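Local coordinates for protein nicotinamide riboside transporter PnuC (Neisseria mucosa ATCC 25996, PDB 4QTN) that transports nicotinamide riboside, a form of vitamin B3, across the bacterial inner membrane and assembles as a homotrimer, at the interface of chains A and B. Residues are numbered along the deposited sequence; one frame, centred on the assembly and turned at random. Chains: chain A/B, Nicotinamide riboside transporter PnuC.

Contacts 1 and 2 lie about 19 Å apart, measured between the centres of their C-alpha atoms, along one seam of the homotrimer. Both draw on helix 17-36 of chain A and helix 128-147 of chain B, but at opposite ends. Contact 1 sits toward the periplasmic side, where a phenylalanine near the end of the first helix also meets helix 158-175. Contact 2 lies toward the cytoplasmic side, where a tryptophan of chain B packs on the first helix. Together they hold one protomer's transmembrane helix against its neighbour near both membrane faces, which should limit tilting between subunits.

Contact 1: the interface of chains A and B. Residues chain A 33, 36-37; chain B 142, 146, 158, 161-162.
A:Phe36, in the last turn of helix 17-36, pushes its ring between two helices of chain B and meets a different residue on each side. B:Ile146 comes over one face: its terminal methyl CD1 sits 3.6 Å from CZ of A:Phe36, shifted toward the rim in a CH-pi contact. A branched aliphatic chain suits this place because its long arm reaches the ring from helix 128-147. On that same helix B:Thr142 points its methyl CG2 at the ring's edge, in plane, the two side chains crossing at about a right angle, though it is modelled too close for its exact position to be trusted.

The opposite face turns to helix 158-175, where CG2 of B:Val162 stands over the ring centre, 4.2 Å above the plane. B:Gly161 has no side chain, which lets the ring come up to the main chain, with CE2 of A:Phe36 3.5 Å from CA of B:Gly161. One turn deeper on the first helix, A:Val33 has CG1 anti to its backbone N (chi1 176°), leaving CG2 loosely 4.1 Å from CG2 of B:Val162.

A:Asn37 and B:Thr158, polar residues that fit a helix boundary near the membrane surface, meet tip to tip without a polar bond as modelled, but the threonine's nearly eclipsed chi1 of 4° leaves its methyl and hydroxyl doubtful. Inserted between helices 128-147 and 158-175, the phenylalanine probably helps to key neighbouring protomers together on the periplasmic side.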
loop_
_atom_site.group_PDB
_atom_site.type_symbol
_atom_site.label_atom_id
_atom_site.label_comp_id
_atom_site.label_asym_id
_atom_site.label_seq_id
_atom_site.Cartn_x
_atom_site.Cartn_y
_atom_site.Cartn_z
ATOM N N VAL A 33 -21.364 -3.911 -2.455
ATOM C CA VAL A 33 -21.015 -4.740 -3.613
ATOM C C VAL A 33 -22.059 -5.850 -3.784
ATOM O O VAL A 33 -22.210 -6.418 -4.877
ATOM C CB VAL A 33 -19.605 -5.368 -3.488
ATOM C CG1 VAL A 33 -19.322 -6.295 -4.669
ATOM C CG2 VAL A 33 -18.540 -4.290 -3.397
ATOM N N PHE A 36 -25.565 -4.508 -5.364
ATOM C CA PHE A 36 -25.362 -4.295 -6.777
ATOM C C PHE A 36 -25.460 -5.604 -7.525
ATOM O O PHE A 36 -25.972 -5.643 -8.629
ATOM C CB PHE A 36 -24.002 -3.651 -7.033
ATOM C CG PHE A 36 -24.043 -2.141 -7.133
ATOM C CD1 PHE A 36 -24.499 -1.360 -6.065
ATOM C CD2 PHE A 36 -23.593 -1.494 -8.284
ATOM C CE1 PHE A 36 -24.523 0.029 -6.159
ATOM C CE2 PHE A 36 -23.621 -0.107 -8.377
ATOM C CZ PHE A 36 -24.086 0.652 -7.314
ATOM N N ASN A 37 -24.951 -6.679 -6.925
ATOM C CA ASN A 37 -25.005 -8.007 -7.547
ATOM C C ASN A 37 -25.592 -9.072 -6.637
ATOM O O ASN A 37 -24.852 -9.969 -6.186
ATOM C CB ASN A 37 -23.603 -8.475 -7.963
ATOM C CG ASN A 37 -22.909 -7.507 -8.885
ATOM O OD1 ASN A 37 -21.776 -7.745 -9.302
ATOM N ND2 ASN A 37 -23.577 -6.414 -9.218
ATOM N N THR B 142 -28.351 2.801 -1.359
ATOM C CA THR B 142 -27.832 2.290 -2.621
ATOM C C THR B 142 -28.932 1.812 -3.538
ATOM O O THR B 142 -28.838 1.957 -4.751
ATOM C CB THR B 142 -26.781 1.207 -2.434
ATOM O OG1 THR B 142 -25.759 1.706 -1.582
ATOM C CG2 THR B 142 -26.160 0.835 -3.763
ATOM N N ILE B 146 -29.869 2.888 -7.354
ATOM C CA ILE B 146 -30.131 1.876 -8.396
ATOM C C ILE B 146 -31.477 2.091 -9.117
ATOM O O ILE B 146 -31.556 1.947 -10.341
ATOM C CB ILE B 146 -30.026 0.421 -7.857
ATOM C CG1 ILE B 146 -28.614 0.147 -7.323
ATOM C CG2 ILE B 146 -30.385 -0.595 -8.948
ATOM C CD1 ILE B 146 -27.507 0.432 -8.317
ATOM N N THR B 158 -20.336 -2.459 -11.960
ATOM C CA THR B 158 -20.445 -2.430 -10.507
ATOM C C THR B 158 -19.345 -1.618 -9.859
ATOM O O THR B 158 -19.614 -0.793 -8.986
ATOM C CB THR B 158 -20.465 -3.830 -9.908
ATOM O OG1 THR B 158 -20.281 -4.792 -10.952
ATOM C CG2 THR B 158 -21.776 -4.077 -9.262
ATOM N N GLY B 161 -19.874 1.860 -10.061
ATOM C CA GLY B 161 -21.082 2.163 -9.331
ATOM C C GLY B 161 -20.850 2.247 -7.846
ATOM O O GLY B 161 -21.335 3.169 -7.189
ATOM N N VAL B 162 -20.098 1.284 -7.310
ATOM C CA VAL B 162 -19.859 1.200 -5.863
ATOM C C VAL B 162 -19.060 2.390 -5.374
ATOM O O VAL B 162 -19.457 3.064 -4.411
ATOM C CB VAL B 162 -19.152 -0.117 -5.461
ATOM C CG1 VAL B 162 -18.724 -0.067 -4.000
ATOM C CG2 VAL B 162 -20.074 -1.306 -5.695
#

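Contact 2: the interface of chains A and B. Residues chain A 20-21, 24-25; chain B 128, 131-132, 135.
Two transmembrane helices of adjacent protomers, 17-36 of chain A and 128-147 of chain B, pack here near their cytoplasmic ends, with the indole of B:Trp131 laid against A:Val21 and A:Met25. The tryptophan's CG is anti to its backbone N (chi1 176°), which lays the indole along its own helix, over B:Val135, with its pyrrole edge turned to chain A. A:Val21 crosses it at about a right angle, and its methyl CG1 lies 4.0 Å above one face, toward the rim. The opposite face is covered from within chain B by CG2 of B:Val135. The indole is thus sandwiched loosely, near its rim, between two valines, which should restrict its rotation.

A:Met25, modelled as selenomethionine, meets the six-membered part of the indole. Its CB lies at the ring edge, in plane, 3.7 Å from CZ2 of B:Trp131. The chain is flexible, and its bends at chi2 and chi3 bring the methyl CE back near the same ring carbon.

A:Leu24 has 87 Å² of its surface buried by chain B, more than any other residue of this patch. Its methyl CD1 reaches CB of B:Leu132 at 3.3 Å. A bulky, wholly apolar side chain suits a helix-helix seam within the membrane. Nearer the helix start, small A:Ala20 lets the chains come close, its CB 3.4 Å from CG1 of B:Val128.

Tryptophan adds one polar group to this greasy surface: the carbonyl O of A:Val21 lies 3.1 Å from the indole NE1 of B:Trp131, but lifted from the ring plane toward the A:Val21 side, and the weak hydrogen bond is bent to 128° at the hydrogen.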
loop_
_atom_site.group_PDB
_atom_site.type_symbol
_atom_site.label_atom_id
_atom_site.label_comp_id
_atom_site.label_asym_id
_atom_site.label_seq_id
_atom_site.Cartn_x
_atom_site.Cartn_y
_atom_site.Cartn_z
ATOM N N ALA A 20 -13.631 -0.617 15.633
ATOM C CA ALA A 20 -15.044 -0.618 15.369
ATOM C C ALA A 20 -15.375 0.077 14.035
ATOM O O ALA A 20 -16.136 -0.447 13.233
ATOM C CB ALA A 20 -15.793 0.027 16.526
ATOM N N VAL A 21 -14.781 1.250 13.800
ATOM C CA VAL A 21 -15.091 2.054 12.601
ATOM C C VAL A 21 -14.627 1.347 11.346
ATOM O O VAL A 21 -15.366 1.232 10.390
ATOM C CB VAL A 21 -14.480 3.475 12.688
ATOM C CG1 VAL A 21 -14.161 4.030 11.312
ATOM C CG2 VAL A 21 -15.417 4.401 13.443
ATOM N N LEU A 24 -17.073 -1.944 10.883
ATOM C CA LEU A 24 -18.407 -1.683 10.362
ATOM C C LEU A 24 -18.332 -1.251 8.931
ATOM O O LEU A 24 -19.177 -1.596 8.147
ATOM C CB LEU A 24 -19.162 -0.653 11.200
ATOM C CG LEU A 24 -19.624 -1.105 12.607
ATOM C CD1 LEU A 24 -20.593 -0.118 13.222
ATOM C CD2 LEU A 24 -20.226 -2.507 12.625
HETATM N N MSE A 25 -17.270 -0.550 8.572
HETATM C CA MSE A 25 -17.120 -0.063 7.219
HETATM C C MSE A 25 -16.696 -1.156 6.291
HETATM O O MSE A 25 -17.185 -1.240 5.189
HETATM C CB MSE A 25 -16.150 1.088 7.155
HETATM C CG MSE A 25 -16.225 1.678 5.761
HETATM SE SE MSE A 25 -14.403 2.029 5.147
HETATM C CE MSE A 25 -14.062 3.448 6.454
ATOM N N VAL B 128 -19.551 5.331 17.536
ATOM C CA VAL B 128 -19.708 4.007 16.925
ATOM C C VAL B 128 -21.144 3.801 16.513
ATOM O O VAL B 128 -21.420 3.291 15.428
ATOM C CB VAL B 128 -19.295 2.878 17.865
ATOM C CG1 VAL B 128 -18.589 1.798 17.079
ATOM C CG2 VAL B 128 -18.397 3.410 18.964
ATOM N N TRP B 131 -21.761 6.090 13.403
ATOM C CA TRP B 131 -21.050 5.535 12.246
ATOM C C TRP B 131 -21.757 4.314 11.667
ATOM O O TRP B 131 -21.955 4.221 10.464
ATOM C CB TRP B 131 -19.613 5.192 12.594
ATOM C CG TRP B 131 -18.910 4.542 11.478
ATOM C CD1 TRP B 131 -18.518 3.255 11.416
ATOM C CD2 TRP B 131 -18.531 5.137 10.241
ATOM N NE1 TRP B 131 -17.907 2.999 10.223
ATOM C CE2 TRP B 131 -17.898 4.139 9.477
ATOM C CE3 TRP B 131 -18.651 6.422 9.707
ATOM C CZ2 TRP B 131 -17.385 4.377 8.192
ATOM C CZ3 TRP B 131 -18.148 6.660 8.427
ATOM C CH2 TRP B 131 -17.519 5.634 7.686
ATOM N N LEU B 132 -22.141 3.388 12.539
ATOM C CA LEU B 132 -23.034 2.290 12.168
ATOM C C LEU B 132 -24.268 2.804 11.411
ATOM O O LEU B 132 -24.667 2.233 10.379
ATOM C CB LEU B 132 -23.459 1.516 13.427
ATOM C CG LEU B 132 -24.482 0.392 13.327
ATOM C CD1 LEU B 132 -24.036 -0.696 12.356
ATOM C CD2 LEU B 132 -24.706 -0.175 14.716
ATOM N N VAL B 135 -23.234 4.064 8.015
ATOM C CA VAL B 135 -22.979 2.942 7.116
ATOM C C VAL B 135 -24.299 2.320 6.657
ATOM O O VAL B 135 -24.472 2.040 5.477
ATOM C CB VAL B 135 -22.047 1.855 7.737
ATOM C CG1 VAL B 135 -21.814 0.719 6.742
ATOM C CG2 VAL B 135 -20.713 2.459 8.144
#